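Local coordinates for protein P-granule scaffold (Caenorhabditis japonica, PDB 5W4A) that probably acts as a scaffold for germ-line P granules, assemblies linked to mRNA repression, with this N-terminal domain forming a two-chain assembly, at residues L12-Y17 with N21-A26; D167-A172 with R194-N199; A44-V47 with K53-S56. All coordinates share one frame; numbering follows the deposited sequence. Where two conformers were deposited one is given.

Contact 1 (L12-Y17 with N21-A26)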
loop_
_atom_site.group_PDB
_atom_site.type_symbol
_atom_site.label_atom_id
_atom_site.label_comp_id
_atom_site.label_asym_id
_atom_site.label_seq_id
_atom_site.Cartn_x
_atom_site.Cartn_y
_atom_site.Cartn_z
ATOM N N LEU C 12 -16.866 4.287 -17.754
ATOM C CA LEU C 12 -17.866 5.205 -17.155
ATOM C C LEU C 12 -17.927 5.152 -15.609
ATOM O O LEU C 12 -18.948 4.810 -14.997
ATOM C CB LEU C 12 -19.246 4.912 -17.695
ATOM C CG LEU C 12 -20.211 6.032 -17.302
ATOM C CD1 LEU C 12 -19.860 7.329 -18.002
ATOM C CD2 LEU C 12 -21.621 5.610 -17.616
ATOM N N GLY C 13 -16.836 5.526 -15.001
ATOM C CA GLY C 13 -16.748 5.609 -13.554
ATOM C C GLY C 13 -16.334 4.338 -12.841
ATOM O O GLY C 13 -16.190 4.359 -11.609
ATOM N N ILE C 14 -16.162 3.233 -13.546
ATOM C CA ILE C 14 -15.808 1.964 -12.925
ATOM C C ILE C 14 -14.376 1.650 -13.373
ATOM O O ILE C 14 -14.141 1.251 -14.511
ATOM C CB ILE C 14 -16.771 0.822 -13.272
ATOM C CG1 ILE C 14 -18.241 1.204 -12.963
ATOM C CG2 ILE C 14 -16.340 -0.410 -12.458
ATOM C CD1 ILE C 14 -19.256 0.055 -13.168
ATOM N N ARG C 15 -13.421 1.829 -12.458
ATOM C CA ARG C 15 -12.014 1.527 -12.672
ATOM C C ARG C 15 -11.710 0.122 -12.143
ATOM O O ARG C 15 -12.065 -0.216 -11.003
ATOM C CB ARG C 15 -11.185 2.581 -11.942
ATOM C CG ARG C 15 -9.717 2.375 -11.929
ATOM C CD ARG C 15 -9.074 3.650 -11.268
ATOM N NE ARG C 15 -7.708 3.421 -10.886
ATOM C CZ ARG C 15 -6.636 3.647 -11.624
ATOM N NH1 ARG C 15 -6.727 4.129 -12.867
ATOM N NH2 ARG C 15 -5.469 3.394 -11.098
ATOM N N THR C 16 -11.102 -0.712 -12.992
ATOM C CA THR C 16 -10.965 -2.137 -12.694
ATOM C C THR C 16 -9.722 -2.729 -13.352
ATOM O O THR C 16 -9.326 -2.338 -14.441
ATOM C CB THR C 16 -12.239 -2.897 -13.123
ATOM O OG1 THR C 16 -12.114 -4.285 -12.768
ATOM C CG2 THR C 16 -12.516 -2.803 -14.589
ATOM N N TYR C 17 -9.070 -3.662 -12.639
ATOM C CA TYR C 17 -8.090 -4.565 -13.241
ATOM C C TYR C 17 -8.697 -5.952 -13.446
ATOM O O TYR C 17 -8.647 -6.508 -14.552
ATOM C CB TYR C 17 -6.798 -4.677 -12.386
ATOM C CG TYR C 17 -5.934 -5.734 -12.967
ATOM C CD1 TYR C 17 -5.296 -5.540 -14.192
ATOM C CD2 TYR C 17 -5.846 -6.984 -12.365
ATOM C CE1 TYR C 17 -4.607 -6.551 -14.814
ATOM C CE2 TYR C 17 -5.144 -7.998 -12.964
ATOM C CZ TYR C 17 -4.524 -7.777 -14.188
ATOM O OH TYR C 17 -3.819 -8.764 -14.813
ATOM N N ASN C 21 -14.929 -7.049 -17.911
ATOM C CA ASN C 21 -16.186 -7.353 -18.595
ATOM C C ASN C 21 -17.377 -7.186 -17.655
ATOM O O ASN C 21 -18.479 -6.864 -18.118
ATOM C CB ASN C 21 -16.134 -8.768 -19.187
ATOM C CG ASN C 21 -17.239 -9.022 -20.191
ATOM O OD1 ASN C 21 -17.568 -8.151 -21.011
ATOM N ND2 ASN C 21 -17.789 -10.236 -20.168
ATOM N N LEU C 22 -17.182 -7.367 -16.343
ATOM C CA LEU C 22 -18.265 -7.104 -15.393
ATOM C C LEU C 22 -18.590 -5.618 -15.356
ATOM O O LEU C 22 -19.765 -5.224 -15.318
ATOM C CB LEU C 22 -17.879 -7.607 -14.000
ATOM C CG LEU C 22 -18.867 -7.342 -12.859
ATOM C CD1 LEU C 22 -20.151 -8.106 -13.092
ATOM C CD2 LEU C 22 -18.274 -7.753 -11.519
ATOM N N ALA C 23 -17.553 -4.780 -15.318
ATOM C CA ALA C 23 -17.762 -3.340 -15.346
ATOM C C ALA C 23 -18.512 -2.919 -16.608
ATOM O O ALA C 23 -19.463 -2.142 -16.547
ATOM C CB ALA C 23 -16.411 -2.639 -15.253
ATOM N N LEU C 24 -18.063 -3.396 -17.761
ATOM C CA LEU C 24 -18.706 -3.047 -19.011
ATOM C C LEU C 24 -20.152 -3.523 -19.020
ATOM O O LEU C 24 -21.050 -2.787 -19.451
ATOM C CB LEU C 24 -17.941 -3.673 -20.178
ATOM C CG LEU C 24 -18.581 -3.438 -21.559
ATOM C CD1 LEU C 24 -18.721 -1.933 -21.874
ATOM C CD2 LEU C 24 -17.755 -4.117 -22.631
ATOM N N TYR C 25 -20.391 -4.755 -18.559
ATOM C CA TYR C 25 -21.754 -5.264 -18.480
ATOM C C TYR C 25 -22.644 -4.315 -17.682
ATOM O O TYR C 25 -23.755 -3.976 -18.108
ATOM C CB TYR C 25 -21.780 -6.678 -17.866
ATOM C CG TYR C 25 -23.192 -7.220 -17.848
ATOM C CD1 TYR C 25 -23.668 -7.955 -18.911
ATOM C CD2 TYR C 25 -24.063 -6.920 -16.811
ATOM C CE1 TYR C 25 -24.979 -8.416 -18.926
ATOM C CE2 TYR C 25 -25.366 -7.358 -16.824
ATOM C CZ TYR C 25 -25.814 -8.106 -17.888
ATOM O OH TYR C 25 -27.124 -8.526 -17.885
ATOM N N ALA C 26 -22.170 -3.875 -16.518
ATOM C CA ALA C 26 -22.999 -3.062 -15.637
ATOM C C ALA C 26 -23.296 -1.703 -16.249
ATOM O O ALA C 26 -24.414 -1.179 -16.110
ATOM C CB ALA C 26 -22.303 -2.896 -14.284
#
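Ile14 and Thr16 face Ala23 and Ala26 where the second strand of a short antiparallel β-hairpin, 9-11 with 14-16, lies against the helix that follows it, 20-28. Strand 14-16 and the helical segment 21-26 run nearly antiparallel (167°), their axes 8.8 Å apart at closest approach. Leu12 and Gly13 make the two-residue turn of the hairpin, close to type I', whose positive phi angles suit glycine at the second place.

The contact itself is apolar. Ile14 and Thr16, two residues apart on the strand, send their side chains to the helix, while Arg15 between them points away. With CG1 of Ile14 beside the backbone N (chi1 -53°), CG2 is left anti to that N and reaches Ala23 CB at 3.6 Å; the longer branch carries CD1 to 4.4 Å from Ala26 CB, one helical turn further on. Alanine suits both helix sites, since a single methyl lets the strand come near, with the CA atoms of Ile14 and Ala23 6.1 Å apart.

Polar groups find partners outside the pair. Thr16 OG1 bonds to Asp171 and to Phe19 N, and Arg15 forms a salt bridge with Glu136. Thr16 therefore serves two surroundings: its hydroxyl goes to these partners, and its methyl, between the backbone N and the carbonyl carbon, goes to the helix, CG2 lying 4.0 Å from Ala23 CB.

Contact 2 (D167-A172 with R194-N199)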
loop_
_atom_site.group_PDB
_atom_site.type_symbol
_atom_site.label_atom_id
_atom_site.label_comp_id
_atom_site.label_asym_id
_atom_site.label_seq_id
_atom_site.Cartn_x
_atom_site.Cartn_y
_atom_site.Cartn_z
ATOM N N ASP C 167 -6.875 2.854 -6.371
ATOM C CA ASP C 167 -8.234 3.235 -6.719
ATOM C C ASP C 167 -8.945 2.101 -7.453
ATOM O O ASP C 167 -9.773 2.326 -8.341
ATOM C CB ASP C 167 -8.256 4.541 -7.516
ATOM C CG ASP C 167 -7.916 5.760 -6.655
ATOM O OD1 ASP C 167 -7.802 5.634 -5.414
ATOM O OD2 ASP C 167 -7.770 6.865 -7.233
ATOM N N LEU C 168 -8.659 0.864 -7.025
ATOM C CA LEU C 168 -9.354 -0.342 -7.472
ATOM C C LEU C 168 -10.355 -0.816 -6.419
ATOM O O LEU C 168 -10.593 -2.020 -6.249
ATOM C CB LEU C 168 -8.334 -1.429 -7.832
ATOM C CG LEU C 168 -7.486 -1.116 -9.069
ATOM C CD1 LEU C 168 -6.410 -2.156 -9.256
ATOM C CD2 LEU C 168 -8.366 -0.978 -10.327
ATOM N N ASP C 169 -11.013 0.146 -5.762
ATOM C CA ASP C 169 -12.080 -0.155 -4.810
ATOM C C ASP C 169 -13.155 -1.063 -5.394
ATOM O O ASP C 169 -13.675 -1.925 -4.679
ATOM C CB ASP C 169 -12.686 1.158 -4.296
ATOM C CG ASP C 169 -11.616 2.122 -3.831
ATOM O OD1 ASP C 169 -10.931 2.713 -4.712
ATOM O OD2 ASP C 169 -11.438 2.226 -2.592
ATOM N N PHE C 170 -13.509 -0.895 -6.677
ATOM C CA PHE C 170 -14.480 -1.794 -7.286
ATOM C C PHE C 170 -14.038 -3.251 -7.176
ATOM O O PHE C 170 -14.834 -4.133 -6.835
ATOM C CB PHE C 170 -14.688 -1.410 -8.758
ATOM C CG PHE C 170 -15.550 -2.354 -9.527
ATOM C CD1 PHE C 170 -16.903 -2.488 -9.191
ATOM C CD2 PHE C 170 -15.045 -3.107 -10.578
ATOM C CE1 PHE C 170 -17.728 -3.315 -9.929
ATOM C CE2 PHE C 170 -15.890 -3.940 -11.325
ATOM C CZ PHE C 170 -17.217 -4.043 -10.979
ATOM N N ASP C 171 -12.781 -3.530 -7.492
ATOM C CA ASP C 171 -12.314 -4.909 -7.474
ATOM C C ASP C 171 -12.326 -5.447 -6.050
ATOM O O ASP C 171 -12.712 -6.612 -5.827
ATOM C CB ASP C 171 -10.910 -5.004 -8.065
ATOM C CG ASP C 171 -10.857 -4.774 -9.556
ATOM O OD1 ASP C 171 -11.943 -4.664 -10.180
ATOM O OD2 ASP C 171 -9.718 -4.701 -10.098
ATOM N N ALA C 172 -11.876 -4.634 -5.084
ATOM C CA ALA C 172 -11.904 -5.072 -3.693
ATOM C C ALA C 172 -13.321 -5.386 -3.261
ATOM O O ALA C 172 -13.562 -6.392 -2.577
ATOM C CB ALA C 172 -11.275 -4.008 -2.785
ATOM N N ARG C 194 -16.950 0.137 -0.001
ATOM C CA ARG C 194 -18.210 0.340 -0.721
ATOM C C ARG C 194 -18.449 1.816 -0.985
ATOM O O ARG C 194 -18.789 2.218 -2.106
ATOM C CB ARG C 194 -19.356 -0.252 0.070
ATOM C CG ARG C 194 -20.731 -0.155 -0.619
ATOM C CD ARG C 194 -21.832 -0.692 0.293
ATOM N NE ARG C 194 -21.753 -2.138 0.534
ATOM C CZ ARG C 194 -21.459 -2.731 1.703
ATOM N NH1 ARG C 194 -21.205 -2.029 2.809
ATOM N NH2 ARG C 194 -21.423 -4.061 1.770
ATOM N N ASP C 195 -18.276 2.648 0.039
ATOM C CA ASP C 195 -18.514 4.077 -0.125
ATOM C C ASP C 195 -17.531 4.722 -1.092
ATOM O O ASP C 195 -17.922 5.612 -1.852
ATOM C CB ASP C 195 -18.496 4.775 1.232
ATOM C CG ASP C 195 -19.767 4.516 2.034
ATOM O OD1 ASP C 195 -20.769 4.033 1.453
ATOM O OD2 ASP C 195 -19.771 4.775 3.262
ATOM N N ASN C 196 -16.255 4.284 -1.107
ATOM C CA ASN C 196 -15.302 4.763 -2.109
ATOM C C ASN C 196 -15.789 4.460 -3.528
ATOM O O ASN C 196 -15.723 5.311 -4.417
ATOM C CB ASN C 196 -13.929 4.124 -1.915
ATOM C CG ASN C 196 -13.211 4.642 -0.690
ATOM O OD1 ASN C 196 -13.630 5.618 -0.028
ATOM N ND2 ASN C 196 -12.101 3.973 -0.370
ATOM N N PHE C 197 -16.275 3.242 -3.745
ATOM C CA PHE C 197 -16.811 2.881 -5.056
ATOM C C PHE C 197 -18.070 3.687 -5.376
ATOM O O PHE C 197 -18.180 4.257 -6.479
ATOM C CB PHE C 197 -17.097 1.380 -5.105
ATOM C CG PHE C 197 -17.731 0.940 -6.389
ATOM C CD1 PHE C 197 -17.228 1.376 -7.600
ATOM C CD2 PHE C 197 -18.786 0.062 -6.384
ATOM C CE1 PHE C 197 -17.824 0.990 -8.821
ATOM C CE2 PHE C 197 -19.362 -0.350 -7.610
ATOM C CZ PHE C 197 -18.859 0.116 -8.803
ATOM N N LEU C 198 -19.010 3.763 -4.422
ATOM C CA LEU C 198 -20.230 4.558 -4.630
ATOM C C LEU C 198 -19.903 6.023 -4.956
ATOM O O LEU C 198 -20.617 6.670 -5.751
ATOM C CB LEU C 198 -21.146 4.457 -3.401
ATOM C CG LEU C 198 -21.833 3.119 -3.136
ATOM C CD1 LEU C 198 -22.453 2.989 -1.766
ATOM C CD2 LEU C 198 -22.947 2.912 -4.208
ATOM N N ASN C 199 -18.830 6.576 -4.386
ATOM C CA ASN C 199 -18.483 7.962 -4.676
ATOM C C ASN C 199 -18.182 8.160 -6.157
ATOM O O ASN C 199 -18.495 9.214 -6.723
ATOM C CB ASN C 199 -17.298 8.401 -3.805
ATOM C CG ASN C 199 -16.807 9.795 -4.144
ATOM O OD1 ASN C 199 -17.490 10.785 -3.886
ATOM N ND2 ASN C 199 -15.621 9.878 -4.725
#
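Phe170 and Phe197 run alongside each other in the same direction, with their ring planes inclined at 46° and centroids 5.0 Å apart. One face of the Phe197 ring receives Phe170: CB sits over it in a CH-pi contact, 4.2 Å from the centroid, and CD1 stands toward the rim, 3.3 Å from Phe197 CZ. That CZ approaches the Phe170 ring obliquely. Both side chains have CG anti to the backbone N, which projects them from helices 169-179 and 187-201 into the buried region between them. Phe197 also packs on Ile212 of helix 206-213.

The other flat groups, the Asp169 carboxylate and the Asn196 amide, are turned 84° apart. Asn196 ND2 donates to Asp169 OD2 at 2.9 Å (N-H...O angle 156°); the oxygen lies near the amide plane, but the donor comes from above the carboxylate, well out of its plane.

Leu168 is the N-cap, placing Asp169 and Asp171 in the first turn of their helix, where negative charge is favourable. Lys134 of the second subunit makes a salt bridge with Asp169 OD1, and Asn196 ND2 also donates to Leu132 O of that subunit. Asparagine, with two N-H groups, can thus serve both chains at once, and these bonds probably favour an ionised Asp169 tying the internal helix packing to the subunit interface.

Contact 3 (A44-V47 with K53-S56). With EDO (1,2-ethanediol), chain T.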
loop_
_atom_site.group_PDB
_atom_site.type_symbol
_atom_site.label_atom_id
_atom_site.label_comp_id
_atom_site.label_asym_id
_atom_site.label_seq_id
_atom_site.Cartn_x
_atom_site.Cartn_y
_atom_site.Cartn_z
ATOM N N ALA C 44 -23.411 -10.094 -12.204
ATOM C CA ALA C 44 -23.657 -8.663 -12.074
ATOM C C ALA C 44 -24.799 -8.371 -11.113
ATOM O O ALA C 44 -24.710 -7.447 -10.289
ATOM C CB ALA C 44 -23.935 -8.043 -13.438
ATOM N N ALA C 45 -25.888 -9.138 -11.191
ATOM C CA ALA C 45 -27.023 -8.844 -10.329
ATOM C C ALA C 45 -26.655 -8.984 -8.863
ATOM O O ALA C 45 -27.091 -8.184 -8.027
ATOM C CB ALA C 45 -28.202 -9.757 -10.681
ATOM N N TYR C 46 -25.875 -10.010 -8.526
ATOM C CA TYR C 46 -25.465 -10.209 -7.147
ATOM C C TYR C 46 -24.510 -9.118 -6.683
ATOM O O TYR C 46 -24.667 -8.561 -5.592
ATOM C CB TYR C 46 -24.815 -11.573 -7.007
ATOM C CG TYR C 46 -24.434 -11.929 -5.605
ATOM C CD1 TYR C 46 -25.410 -12.276 -4.694
ATOM C CD2 TYR C 46 -23.108 -11.951 -5.197
ATOM C CE1 TYR C 46 -25.090 -12.636 -3.408
ATOM C CE2 TYR C 46 -22.769 -12.299 -3.903
ATOM C CZ TYR C 46 -23.771 -12.647 -3.008
ATOM O OH TYR C 46 -23.486 -13.014 -1.705
ATOM N N VAL C 47 -23.483 -8.819 -7.484
ATOM C CA VAL C 47 -22.490 -7.815 -7.089
ATOM C C VAL C 47 -23.134 -6.457 -6.798
ATOM O O VAL C 47 -22.748 -5.760 -5.837
ATOM C CB VAL C 47 -21.418 -7.690 -8.185
ATOM C CG1 VAL C 47 -20.617 -6.408 -8.003
ATOM C CG2 VAL C 47 -20.502 -8.903 -8.149
ATOM N N LYS C 53 -29.320 -13.917 -5.019
ATOM C CA LYS C 53 -28.906 -15.215 -5.537
ATOM C C LYS C 53 -27.423 -15.172 -5.894
ATOM O O LYS C 53 -27.006 -14.368 -6.730
ATOM C CB LYS C 53 -29.749 -15.580 -6.760
ATOM C CG LYS C 53 -29.335 -16.866 -7.483
ATOM C CD LYS C 53 -29.922 -16.930 -8.903
ATOM C CE LYS C 53 -28.901 -17.459 -9.934
ATOM N NZ LYS C 53 -29.270 -17.127 -11.360
ATOM N N LYS C 54 -26.625 -16.028 -5.253
ATOM C CA LYS C 54 -25.198 -16.072 -5.540
ATOM C C LYS C 54 -24.966 -16.665 -6.930
ATOM O O LYS C 54 -25.591 -17.665 -7.298
ATOM C CB LYS C 54 -24.448 -16.908 -4.498
ATOM C CG LYS C 54 -24.633 -16.450 -3.060
ATOM C CD LYS C 54 -24.080 -17.491 -2.084
ATOM C CE LYS C 54 -24.232 -17.060 -0.622
ATOM N NZ LYS C 54 -23.429 -17.919 0.308
ATOM N N PRO C 55 -24.082 -16.079 -7.726
ATOM C CA PRO C 55 -23.757 -16.684 -9.024
ATOM C C PRO C 55 -23.041 -18.014 -8.839
ATOM O O PRO C 55 -22.389 -18.264 -7.824
ATOM C CB PRO C 55 -22.841 -15.652 -9.687
ATOM C CG PRO C 55 -22.280 -14.869 -8.526
ATOM C CD PRO C 55 -23.336 -14.830 -7.494
ATOM N N SER C 56 -23.157 -18.862 -9.856
ATOM C CA SER C 56 -22.392 -20.098 -9.907
ATOM C C SER C 56 -20.965 -19.826 -10.377
ATOM O O SER C 56 -20.646 -18.749 -10.885
ATOM C CB SER C 56 -23.055 -21.095 -10.850
ATOM O OG SER C 56 -23.017 -20.605 -12.182
HETATM C C1 EDO T . -20.274 -16.017 -0.645
HETATM O O1 EDO T . -20.173 -17.439 -0.496
HETATM C C2 EDO T . -20.998 -15.620 -1.940
HETATM O O2 EDO T . -20.573 -16.378 -3.091
#
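Tyr46 stands between its own helix and the returning loop, its ring covered on one face by Lys54, in a helix-loop-helix connection: helix 42-47 ends, the chain doubles back past it, and Ser56 caps the start of helix 57-64. With CG anti to the backbone N (chi1 -176°), the tyrosine projects from the last turn toward the loop.

The three loop residues meet it differently. Lys54 CA lies over the ring face in a CH-pi contact, 4.1 Å from the centroid and 20° off the normal. From there the lysine chain, extended beyond CG, runs beside the tyrosine in the same direction, bringing CG within 3.9 Å of Tyr46 CE1; this one methylene packs on the ring while the rest of the chain continues to the ammonium. Pro55 crosses the tyrosine at about a right angle and presses CD against the base of the side chain, 3.6 Å from Tyr46 CB. Lys53 contributes backbone, its carbonyl O 3.3 Å from Tyr46 CD1; its side chain sets off away from the helix, and the residue is exposed.

A large amphipathic side chain suits this partly exposed place. Tyr46 also packs on Ile178 and pairs with Lys177 in a cation-pi interaction, so the loop and helix 169-179 share it. Proline, with its restricted phi, fits the extended stretch just before the capping serine, whose OG takes Asp59 N.

At the outer end sits a 1,2-ethanediol, probably from the crystallisation liquor: its C2 is 3.6 Å from Tyr46 OH, and Lys54 NZ makes a weak hydrogen bond of 3.4 Å to its O1.

Contacts 1 and 2 are buried and touch directly, whereas contact 3 lies at the surface. Helix 169-179 is common ground: it belongs to contact 2, takes Ile14 of contact 1 against Phe170, and accepts Tyr17 N on the carboxylate oxygen OD2 of Asp171 (2.8 Å); further along it meets Tyr46 of contact 3. Contacts 1 and 3 join through helix packing, with Leu22 and Tyr25 against Ala44. Chemistry follows place: aliphatic groups, with alanines on the helix side, in contact 1, aromatic rings plus a polar pair near the second subunit in contact 2, and a tyrosine meeting lysine CA and CG, a backbone carbonyl and a proline in contact 3.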